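Local coordinates for protein yopT (Bacillus subtilis, PDB 2DLB) that is an SPbeta prophage-derived protein of unknown function that assembles as a homodimer by pairing long antiparallel beta strands across its two chains, at the interface of chains A and B. Coordinates in Å, arbitrary orientation; residue numbers count along the deposited sequence, not the author numbering. Chains: chain A/B, yopT.

Contact 1: the interface of chains A and B. Residues chain A 26-27, 30, 64, 66-68; chain B 4-7.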
ATOM      1  N   SER A  26      22.299  -1.951  -3.071  1.00 12.26           N
ATOM      2  CA  SER A  26      21.136  -1.128  -2.723  1.00 11.71           C
ATOM      3  C   SER A  26      19.838  -1.884  -2.913  1.00 10.70           C
ATOM      4  O   SER A  26      18.937  -1.870  -2.054  1.00 11.60           O
ATOM      5  CB  SER A  26      21.136   0.149  -3.561  1.00 11.34           C
ATOM      6  OG  SER A  26      20.055   0.989  -3.161  1.00 12.95           O
ATOM      7  N   GLU A  27      19.736  -2.577  -4.058  1.00 10.51           N
ATOM      8  CA  GLU A  27      18.557  -3.392  -4.329  1.00 10.90           C
ATOM      9  C   GLU A  27      18.387  -4.570  -3.382  1.00 10.72           C
ATOM     10  O   GLU A  27      17.264  -4.886  -2.952  1.00 11.36           O
ATOM     11  CB  GLU A  27      18.505  -3.854  -5.804  1.00 10.74           C
ATOM     12  CG  GLU A  27      18.265  -2.725  -6.778  1.00 10.03           C
ATOM     13  CD  GLU A  27      18.019  -3.113  -8.217  1.00 10.60           C
ATOM     14  OE1 GLU A  27      18.258  -4.283  -8.557  1.00 14.31           O
ATOM     15  OE2 GLU A  27      17.609  -2.236  -9.025  1.00 12.33           O
ATOM     16  N   VAL A  30      16.854  -3.157  -0.125  1.00 11.22           N
ATOM     17  CA  VAL A  30      15.449  -2.847  -0.267  1.00 11.76           C
ATOM     18  C   VAL A  30      14.650  -4.121  -0.395  1.00 10.34           C
ATOM     19  O   VAL A  30      13.543  -4.247   0.168  1.00 11.93           O
ATOM     20  CB  VAL A  30      15.206  -1.945  -1.525  1.00 16.78           C
ATOM     21  CG1 VAL A  30      13.762  -1.925  -1.970  1.00 18.42           C
ATOM     22  CG2 VAL A  30      15.796  -0.567  -1.193  1.00 17.60           C
ATOM     23  N   ILE A  64      10.982  -3.673  -7.541  1.00  9.72           N
ATOM     24  CA  ILE A  64      11.715  -2.448  -7.675  1.00  9.07           C
ATOM     25  C   ILE A  64      11.522  -1.921  -9.108  1.00  8.55           C
ATOM     26  O   ILE A  64      11.634  -2.707 -10.046  1.00 10.35           O
ATOM     27  CB  ILE A  64      13.198  -2.654  -7.314  1.00  9.78           C
ATOM     28  CG1 ILE A  64      13.384  -3.119  -5.857  1.00 11.33           C
ATOM     29  CG2 ILE A  64      14.008  -1.387  -7.602  1.00 11.34           C
ATOM     30  CD1 ILE A  64      14.780  -3.419  -5.392  1.00 13.79           C
ATOM     31  N   ASN A  66      12.993   1.482 -10.163  1.00  9.15           N
ATOM     32  CA  ASN A  66      14.144   2.248 -10.465  1.00 10.46           C
ATOM     33  C   ASN A  66      15.142   2.170  -9.280  1.00  9.66           C
ATOM     34  O   ASN A  66      14.718   2.195  -8.112  1.00 11.01           O
ATOM     35  CB  ASN A  66      13.881   3.752 -10.600  1.00 14.18           C
ATOM     36  CG  ASN A  66      12.739   4.145 -11.463  1.00 16.51           C
ATOM     37  OD1 ASN A  66      11.877   4.962 -11.181  1.00 18.17           O
ATOM     38  ND2 ASN A  66      12.673   3.542 -12.621  1.00 14.38           N
ATOM     39  N   THR A  67      16.425   2.180  -9.625  1.00  9.48           N
ATOM     40  CA  THR A  67      17.502   2.385  -8.668  1.00 10.00           C
ATOM     41  C   THR A  67      18.461   3.398  -9.247  1.00 10.26           C
ATOM     42  O   THR A  67      18.955   3.221 -10.380  1.00 10.77           O
ATOM     43  CB  THR A  67      18.251   1.084  -8.380  1.00 10.78           C
ATOM     44  OG1 THR A  67      17.302   0.116  -7.921  1.00 10.60           O
ATOM     45  CG2 THR A  67      19.337   1.232  -7.306  1.00 12.48           C
ATOM     46  N   GLU A  68      18.708   4.493  -8.539  1.00 11.37           N
ATOM     47  CA  GLU A  68      19.446   5.624  -9.090  1.00 12.77           C
ATOM     48  C   GLU A  68      20.463   6.137  -8.072  1.00 12.65           C
ATOM     49  O   GLU A  68      20.132   6.457  -6.948  1.00 12.62           O
ATOM     50  CB  GLU A  68      18.458   6.730  -9.474  1.00 15.83           C
ATOM     51  CG  GLU A  68      17.372   6.235 -10.445  1.00 20.64           C
ATOM     52  CD  GLU A  68      16.310   7.158 -10.897  1.00 24.61           C
ATOM     53  OE1 GLU A  68      16.402   8.367 -10.606  1.00 33.74           O
ATOM     54  OE2 GLU A  68      15.331   6.735 -11.555  1.00 22.48           O
TER
ATOM     55  N   TYR B   4      21.781   5.787  -2.855  1.00 14.78           N
ATOM     56  CA  TYR B   4      20.903   5.371  -3.908  1.00 12.22           C
ATOM     57  C   TYR B   4      19.449   5.679  -3.561  1.00 12.03           C
ATOM     58  O   TYR B   4      19.078   5.484  -2.390  1.00 15.52           O
ATOM     59  CB  TYR B   4      21.006   3.834  -4.212  1.00 14.53           C
ATOM     60  CG  TYR B   4      22.376   3.555  -4.802  1.00 13.74           C
ATOM     61  CD1 TYR B   4      23.433   3.239  -3.975  1.00 14.11           C
ATOM     62  CD2 TYR B   4      22.597   3.628  -6.159  1.00 13.49           C
ATOM     63  CE1 TYR B   4      24.690   2.995  -4.455  1.00 14.82           C
ATOM     64  CE2 TYR B   4      23.853   3.399  -6.685  1.00 13.30           C
ATOM     65  CZ  TYR B   4      24.892   3.083  -5.826  1.00 13.20           C
ATOM     66  OH  TYR B   4      26.148   2.829  -6.300  1.00 14.10           O
ATOM     67  N   LEU B   5      18.663   6.095  -4.518  1.00 12.89           N
ATOM     68  CA  LEU B   5      17.225   6.162  -4.412  1.00 12.76           C
ATOM     69  C   LEU B   5      16.641   4.941  -5.136  1.00 11.49           C
ATOM     70  O   LEU B   5      17.020   4.612  -6.256  1.00 14.51           O
ATOM     71  CB  LEU B   5      16.724   7.465  -5.022  1.00 18.24           C
ATOM     72  CG  LEU B   5      15.230   7.713  -5.080  1.00 22.65           C
ATOM     73  CD1 LEU B   5      14.889   9.186  -4.957  1.00 34.67           C
ATOM     74  CD2 LEU B   5      14.645   7.195  -6.397  1.00 24.28           C
ATOM     75  N   ASN B   6      15.677   4.313  -4.522  1.00 10.70           N
ATOM     76  CA  ASN B   6      14.905   3.271  -5.140  1.00  9.74           C
ATOM     77  C   ASN B   6      13.428   3.646  -5.144  1.00  9.83           C
ATOM     78  O   ASN B   6      12.903   4.118  -4.160  1.00 12.56           O
ATOM     79  CB  ASN B   6      15.066   1.939  -4.386  1.00 11.19           C
ATOM     80  CG  ASN B   6      16.453   1.367  -4.457  1.00 10.63           C
ATOM     81  OD1 ASN B   6      16.767   0.526  -5.310  1.00 12.45           O
ATOM     82  ND2 ASN B   6      17.294   1.799  -3.545  1.00 13.24           N
ATOM     83  N   ASN B   7      12.782   3.484  -6.287  1.00  9.32           N
ATOM     84  CA  ASN B   7      11.334   3.563  -6.361  1.00  9.42           C
ATOM     85  C   ASN B   7      10.833   2.124  -6.453  1.00 10.38           C
ATOM     86  O   ASN B   7      11.339   1.343  -7.279  1.00 10.82           O
ATOM     87  CB  ASN B   7      10.915   4.339  -7.589  1.00 11.24           C
ATOM     88  CG  ASN B   7      11.312   5.791  -7.491  1.00 14.63           C
ATOM     89  OD1 ASN B   7      10.834   6.535  -6.587  1.00 21.63           O
ATOM     90  ND2 ASN B   7      12.136   6.173  -8.428  1.00 16.09           N
TER
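With CG of B:Asn6 anti to its carbonyl carbon (chi1 -66°) and OG of A:Ser26 anti to its backbone N (chi1 -176°), the asparagine amide of strand 3-19 meets the serine hydroxyl on helix 23-35. B:Asn6 ND2 donates to A:Ser26 OG at 2.9 Å, almost straight at 168°, and the oxygen lies in the amide plane. The other end of the amide is held too: A:Thr67 OG1 donates to B:Asn6 OD1 at 2.7 Å, from a position tilted out of the carbonyl plane. A:Thr67 OG1 also donates to A:Glu27 OE2 at 2.6 Å, which takes it on its anti lone pair, so the carboxylate is a second-shell group that positions A:Thr67. Both ends of the amide being tied, its rotation is fixed. A:Val30 CG2 packs against the amide 3.9 Å from B:Asn6 CG. Alongside, strand 52-69 of chain A pairs antiparallel with B:Leu5 to B:Asn7: A:Glu68 N donates to B:Leu5 O at 2.8 Å, B:Leu5 N to A:Glu68 O, and B:Asn7 N to A:Asn66 O. The site extends one chain's sheet with its partner's N-terminal strand and ties that strand to the helix, joining the homodimer.

Contact 2: the interface of chains A and B. Residues chain A 20-23, 67, 69; chain B 4.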
ATOM      1  N   ALA A  20      25.095   2.339  -0.167  1.00 16.94           N
ATOM      2  CA  ALA A  20      25.628   1.076  -0.596  1.00 17.68           C
ATOM      3  C   ALA A  20      26.790   1.299  -1.564  1.00 16.52           C
ATOM      4  O   ALA A  20      26.950   2.391  -2.137  1.00 19.58           O
ATOM      5  CB  ALA A  20      24.556   0.210  -1.312  1.00 17.27           C
ATOM      6  N   ASP A  21      27.595   0.295  -1.790  1.00 18.98           N
ATOM      7  CA  ASP A  21      28.732   0.430  -2.714  1.00 20.50           C
ATOM      8  C   ASP A  21      28.383   0.160  -4.163  1.00 18.43           C
ATOM      9  O   ASP A  21      29.230   0.305  -5.043  1.00 19.91           O
ATOM     10  CB  ASP A  21      29.883  -0.501  -2.287  1.00 27.61           C
ATOM     11  CG  ASP A  21      29.651  -1.905  -2.805  1.00 43.95           C
ATOM     12  OD1 ASP A  21      28.457  -2.287  -2.738  1.00 45.49           O
ATOM     13  OD2 ASP A  21      30.629  -2.567  -3.256  1.00 72.12           O
ATOM     14  N   SER A  22      27.158  -0.237  -4.478  1.00 16.35           N
ATOM     15  CA  SER A  22      26.672  -0.488  -5.831  1.00 13.01           C
ATOM     16  C   SER A  22      25.159  -0.459  -5.821  1.00 11.61           C
ATOM     17  O   SER A  22      24.536  -0.643  -4.786  1.00 12.91           O
ATOM     18  CB  SER A  22      27.163  -1.847  -6.294  1.00 13.93           C
ATOM     19  OG  SER A  22      26.535  -2.868  -5.485  1.00 14.51           O
ATOM     20  N   PRO A  23      24.550  -0.277  -6.988  1.00 11.44           N
ATOM     21  CA  PRO A  23      23.079  -0.394  -7.039  1.00 10.93           C
ATOM     22  C   PRO A  23      22.599  -1.796  -6.747  1.00 10.62           C
ATOM     23  O   PRO A  23      21.494  -1.985  -6.239  1.00 10.87           O
ATOM     24  CB  PRO A  23      22.736   0.105  -8.456  1.00 11.18           C
ATOM     25  CG  PRO A  23      23.969  -0.222  -9.269  1.00 12.29           C
ATOM     26  CD  PRO A  23      25.095   0.114  -8.306  1.00 12.61           C
ATOM     27  N   THR A  67      16.425   2.180  -9.625  1.00  9.48           N
ATOM     28  CA  THR A  67      17.502   2.385  -8.668  1.00 10.00           C
ATOM     29  C   THR A  67      18.461   3.398  -9.247  1.00 10.26           C
ATOM     30  O   THR A  67      18.955   3.221 -10.380  1.00 10.77           O
ATOM     31  CB  THR A  67      18.251   1.084  -8.380  1.00 10.78           C
ATOM     32  OG1 THR A  67      17.302   0.116  -7.921  1.00 10.60           O
ATOM     33  CG2 THR A  67      19.337   1.232  -7.306  1.00 12.48           C
ATOM     34  N   GLU A  69      21.707   6.245  -8.516  1.00 13.08           N
ATOM     35  CA  GLU A  69      22.755   6.862  -7.723  1.00 14.16           C
ATOM     36  C   GLU A  69      22.443   8.308  -7.414  1.00 14.82           C
ATOM     37  O   GLU A  69      22.019   9.023  -8.322  1.00 17.43           O
ATOM     38  CB  GLU A  69      24.131   6.807  -8.444  1.00 15.61           C
ATOM     39  CG  GLU A  69      25.291   7.095  -7.504  1.00 19.51           C
ATOM     40  CD  GLU A  69      26.635   6.801  -8.120  1.00 26.18           C
ATOM     41  OE1 GLU A  69      26.782   6.212  -9.197  1.00 21.12           O
ATOM     42  OE2 GLU A  69      27.611   7.130  -7.441  1.00 37.55           O
TER
ATOM     43  N   TYR B   4      21.781   5.787  -2.855  1.00 14.78           N
ATOM     44  CA  TYR B   4      20.903   5.371  -3.908  1.00 12.22           C
ATOM     45  C   TYR B   4      19.449   5.679  -3.561  1.00 12.03           C
ATOM     46  O   TYR B   4      19.078   5.484  -2.390  1.00 15.52           O
ATOM     47  CB  TYR B   4      21.006   3.834  -4.212  1.00 14.53           C
ATOM     48  CG  TYR B   4      22.376   3.555  -4.802  1.00 13.74           C
ATOM     49  CD1 TYR B   4      23.433   3.239  -3.975  1.00 14.11           C
ATOM     50  CD2 TYR B   4      22.597   3.628  -6.159  1.00 13.49           C
ATOM     51  CE1 TYR B   4      24.690   2.995  -4.455  1.00 14.82           C
ATOM     52  CE2 TYR B   4      23.853   3.399  -6.685  1.00 13.30           C
ATOM     53  CZ  TYR B   4      24.892   3.083  -5.826  1.00 13.20           C
ATOM     54  OH  TYR B   4      26.148   2.829  -6.300  1.00 14.10           O
TER
HETATM   55  O   HOH W   1      26.680   3.464  -8.833  1.00 17.67           O
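The phenol oxygen of B:Tyr4 bonds to water 1, OH to water O 2.7 Å, and the same water reaches the carboxylate oxygen OE1 of A:Glu69 at 2.8 Å. In polar terms the chains meet here through this water, since no nitrogen or oxygen of one side comes within direct bonding distance of the other. Water 1 sits at the edge of the tyrosine ring, in its plane. The backbone carbonyl of A:Ala20 is in plane at the edge as well, with its O 3.3 Å from B:Tyr4 CE1. One face of the ring receives A:Pro23, whose CA stands 3.9 Å above the plane and away from the ring centre; the pyrrolidine CD comes within 3.5 Å of B:Tyr4 OH. On the other side, along the CD2-CE2 rim, runs A:Glu69, bridged antiparallel to B:Tyr4 by its backbone. A:Glu69 CA touches B:Tyr4 CD2 at 3.6 Å, and its CB and CG pass beside CE2. CG of A:Glu69 is anti to the backbone N (chi1 -165°) and the chain is extended beyond it, which carries the carboxylate past the ring toward water 1, its plane turned 35° from that of the phenol. The aromatic side chain thus wedges between the end of strand 52-69 and the start of helix 23-35, anchoring the N-terminal part of chain B on chain A. At the tip of the wedge, CA of A:Ser22 lies 3.4 Å from B:Tyr4 OH.

Contact 3: the interface of chains A and B. Residues chain A 12-15, 45; chain B 10, 43, 55-57.
One face of the A:Phe45 ring carries the methyl CG2 of B:Val43, 3.8 Å above the plane and displaced from the ring centre; the two side chains run parallel in the same sense. B:Leu57 meets the same phenyl group at about a right angle, its CD2 4.1 Å from A:Phe45 CD2. The second aromatic, B:Phe55, takes A:Ile14 CD1 against its ring carbon CD1 at 3.7 Å. CG1 of A:Ile14 stands between its backbone N and carbonyl carbon, the crowded position (chi1 62°), and CG2 is thereby turned toward CG1 of B:Val43, which it meets at 3.8 Å. A:Leu12 reaches the other methyl of that valine tip to tip, CD1 to CG2. Backbone bonds border this apolar cluster: A:Leu12 N to B:Leu10 O and B:Leu10 N to A:Leu12 O, both 2.9 Å, then A:Val15 N to B:Lys56 O at 3.1 Å. Beyond the last of these, water 2 joins A:Val15 O to B:Lys56 N. The side chains of A:Val15 and B:Lys56 run alongside but are poorly ordered. Side chains from strands 3-19, 42-46 and 52-69 of both chains pack into a shared apolar patch that likely helps hold the homodimer together.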
ATOM      1  N   LEU A  12       0.679   1.209  -5.452  1.00  9.32           N
ATOM      2  CA  LEU A  12       1.438   2.250  -4.831  1.00  8.57           C
ATOM      3  C   LEU A  12       2.852   2.308  -5.413  1.00  8.65           C
ATOM      4  O   LEU A  12       3.396   1.305  -5.810  1.00 10.71           O
ATOM      5  CB  LEU A  12       1.612   1.981  -3.336  1.00  8.55           C
ATOM      6  CG  LEU A  12       0.328   1.631  -2.570  1.00 10.21           C
ATOM      7  CD1 LEU A  12       0.657   1.518  -1.082  1.00 13.67           C
ATOM      8  CD2 LEU A  12      -0.782   2.599  -2.817  1.00 12.23           C
ATOM      9  N   GLU A  13       3.450   3.489  -5.407  1.00  8.46           N
ATOM     10  CA  GLU A  13       4.859   3.656  -5.648  1.00  9.19           C
ATOM     11  C   GLU A  13       5.449   4.363  -4.422  1.00  9.13           C
ATOM     12  O   GLU A  13       4.954   5.404  -3.992  1.00 11.05           O
ATOM     13  CB  GLU A  13       5.138   4.460  -6.930  1.00 10.97           C
ATOM     14  CG  GLU A  13       6.575   4.265  -7.386  1.00 12.59           C
ATOM     15  CD  GLU A  13       6.815   2.955  -8.105  1.00 13.48           C
ATOM     16  OE1 GLU A  13       5.898   2.214  -8.499  1.00 15.02           O
ATOM     17  OE2 GLU A  13       8.025   2.635  -8.284  1.00 14.89           O
ATOM     18  N   ILE A  14       6.480   3.794  -3.846  1.00  9.61           N
ATOM     19  CA  ILE A  14       7.174   4.321  -2.668  1.00  9.89           C
ATOM     20  C   ILE A  14       8.624   4.626  -3.046  1.00 11.04           C
ATOM     21  O   ILE A  14       9.151   4.164  -4.074  1.00 12.36           O
ATOM     22  CB  ILE A  14       7.135   3.396  -1.458  1.00 11.50           C
ATOM     23  CG1 ILE A  14       7.812   2.060  -1.692  1.00 12.53           C
ATOM     24  CG2 ILE A  14       5.667   3.179  -1.022  1.00 12.69           C
ATOM     25  CD1 ILE A  14       8.357   1.405  -0.435  1.00 16.65           C
ATOM     26  N   VAL A  15       9.257   5.463  -2.230  1.00 13.39           N
ATOM     27  CA  VAL A  15      10.632   5.902  -2.415  1.00 16.96           C
ATOM     28  C   VAL A  15      11.410   5.496  -1.181  1.00 21.34           C
ATOM     29  O   VAL A  15      10.965   5.818  -0.074  1.00 30.01           O
ATOM     30  CB  VAL A  15      10.704   7.411  -2.808  1.00 25.04           C
ATOM     31  CG1 VAL A  15      10.226   8.388  -1.769  1.00 30.50           C
ATOM     32  CG2 VAL A  15      12.147   7.814  -3.214  1.00 31.99           C
ATOM     33  N   PHE A  45      -2.561   4.405   6.000  1.00  6.32           N
ATOM     34  CA  PHE A  45      -2.243   5.566   5.174  1.00  6.66           C
ATOM     35  C   PHE A  45      -2.303   6.834   6.023  1.00  6.86           C
ATOM     36  O   PHE A  45      -3.284   7.051   6.723  1.00  7.39           O
ATOM     37  CB  PHE A  45      -3.204   5.712   4.003  1.00  7.49           C
ATOM     38  CG  PHE A  45      -3.001   4.622   2.974  1.00  7.47           C
ATOM     39  CD1 PHE A  45      -3.565   3.408   3.120  1.00  7.22           C
ATOM     40  CD2 PHE A  45      -2.171   4.876   1.895  1.00 10.76           C
ATOM     41  CE1 PHE A  45      -3.321   2.405   2.204  1.00  7.69           C
ATOM     42  CE2 PHE A  45      -1.952   3.876   0.978  1.00 12.72           C
ATOM     43  CZ  PHE A  45      -2.512   2.642   1.116  1.00 10.00           C
TER
ATOM     44  N   LEU B  10       4.422  -1.259  -5.053  1.00 10.20           N
ATOM     45  CA  LEU B  10       3.730  -2.172  -4.147  1.00 10.73           C
ATOM     46  C   LEU B  10       2.324  -2.407  -4.671  1.00 11.27           C
ATOM     47  O   LEU B  10       1.597  -1.449  -4.865  1.00 18.27           O
ATOM     48  CB  LEU B  10       3.676  -1.622  -2.728  1.00 12.54           C
ATOM     49  CG  LEU B  10       4.918  -1.030  -2.094  1.00 12.97           C
ATOM     50  CD1 LEU B  10       4.616  -0.516  -0.662  1.00 16.66           C
ATOM     51  CD2 LEU B  10       6.087  -1.998  -2.020  1.00 14.07           C
ATOM     52  N   VAL B  43       2.749   5.511   3.715  1.00  7.97           N
ATOM     53  CA  VAL B  43       2.073   4.222   3.895  1.00  7.93           C
ATOM     54  C   VAL B  43       2.862   3.416   4.891  1.00  8.00           C
ATOM     55  O   VAL B  43       4.114   3.442   4.881  1.00 10.00           O
ATOM     56  CB  VAL B  43       1.898   3.464   2.563  1.00  8.60           C
ATOM     57  CG1 VAL B  43       3.215   3.157   1.908  1.00 10.35           C
ATOM     58  CG2 VAL B  43       1.060   2.201   2.702  1.00 10.19           C
ATOM     59  N   PHE B  55       6.844   4.204   4.961  1.00  8.07           N
ATOM     60  CA  PHE B  55       7.401   4.524   3.676  1.00  8.70           C
ATOM     61  C   PHE B  55       6.775   5.789   3.057  1.00  8.44           C
ATOM     62  O   PHE B  55       5.584   6.002   3.175  1.00  9.17           O
ATOM     63  CB  PHE B  55       7.217   3.390   2.689  1.00  9.79           C
ATOM     64  CG  PHE B  55       7.804   2.106   3.236  1.00 10.59           C
ATOM     65  CD1 PHE B  55       9.166   1.875   3.115  1.00 11.34           C
ATOM     66  CD2 PHE B  55       7.048   1.174   3.882  1.00 14.12           C
ATOM     67  CE1 PHE B  55       9.770   0.758   3.641  1.00 14.46           C
ATOM     68  CE2 PHE B  55       7.630   0.007   4.425  1.00 14.18           C
ATOM     69  CZ  PHE B  55       8.976  -0.181   4.300  1.00 15.78           C
ATOM     70  N   LYS B  56       7.605   6.579   2.448  1.00  8.87           N
ATOM     71  CA  LYS B  56       7.159   7.753   1.703  1.00  8.98           C
ATOM     72  C   LYS B  56       6.498   7.311   0.410  1.00  8.91           C
ATOM     73  O   LYS B  56       7.041   6.540  -0.365  1.00 10.05           O
ATOM     74  CB  LYS B  56       8.335   8.651   1.371  1.00 11.07           C
ATOM     75  CG  LYS B  56       7.989   9.909   0.595  1.00 16.31           C
ATOM     76  CD  LYS B  56       9.210  10.775   0.406  1.00 25.20           C
ATOM     77  CE  LYS B  56       8.890  11.961  -0.534  1.00 39.54           C
ATOM     78  NZ  LYS B  56       9.996  12.966  -0.499  1.00 68.65           N
ATOM     79  N   LEU B  57       5.289   7.812   0.197  1.00  8.95           N
ATOM     80  CA  LEU B  57       4.496   7.480  -0.975  1.00  9.29           C
ATOM     81  C   LEU B  57       4.720   8.527  -2.061  1.00 15.06           C
ATOM     82  O   LEU B  57       4.625   9.702  -1.765  1.00 25.69           O
ATOM     83  CB  LEU B  57       3.067   7.445  -0.538  1.00 15.05           C
ATOM     84  CG  LEU B  57       1.950   6.725  -1.160  1.00 18.48           C
ATOM     85  CD1 LEU B  57       2.294   5.335  -1.642  1.00 14.66           C
ATOM     86  CD2 LEU B  57       0.872   6.777  -0.075  1.00 20.14           C
TER
HETATM   87  O   HOH W   2      10.362   5.749   2.406  1.00 18.06           O

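Contact 1 and contact 2 adjoin, the centres of their C-alpha atoms about 7 Å apart, and share A:Thr67 and B:Tyr4. The C-alpha centre of contact 3 is about 13 Å from that of contact 1 and about 20 Å from that of contact 2, farther along the same long strands. Strands 3-19 and 52-69 enter all three: the start of strand 3-19 of chain B serves contacts 1 and 2, its middle contact 3, while helix 23-35 of chain A belongs to contacts 1 and 2. Two-fold symmetry repeats each contact with the chains exchanged, so side-chain hydrogen bonds and the tyrosine contact at the ends flank a more apolar middle.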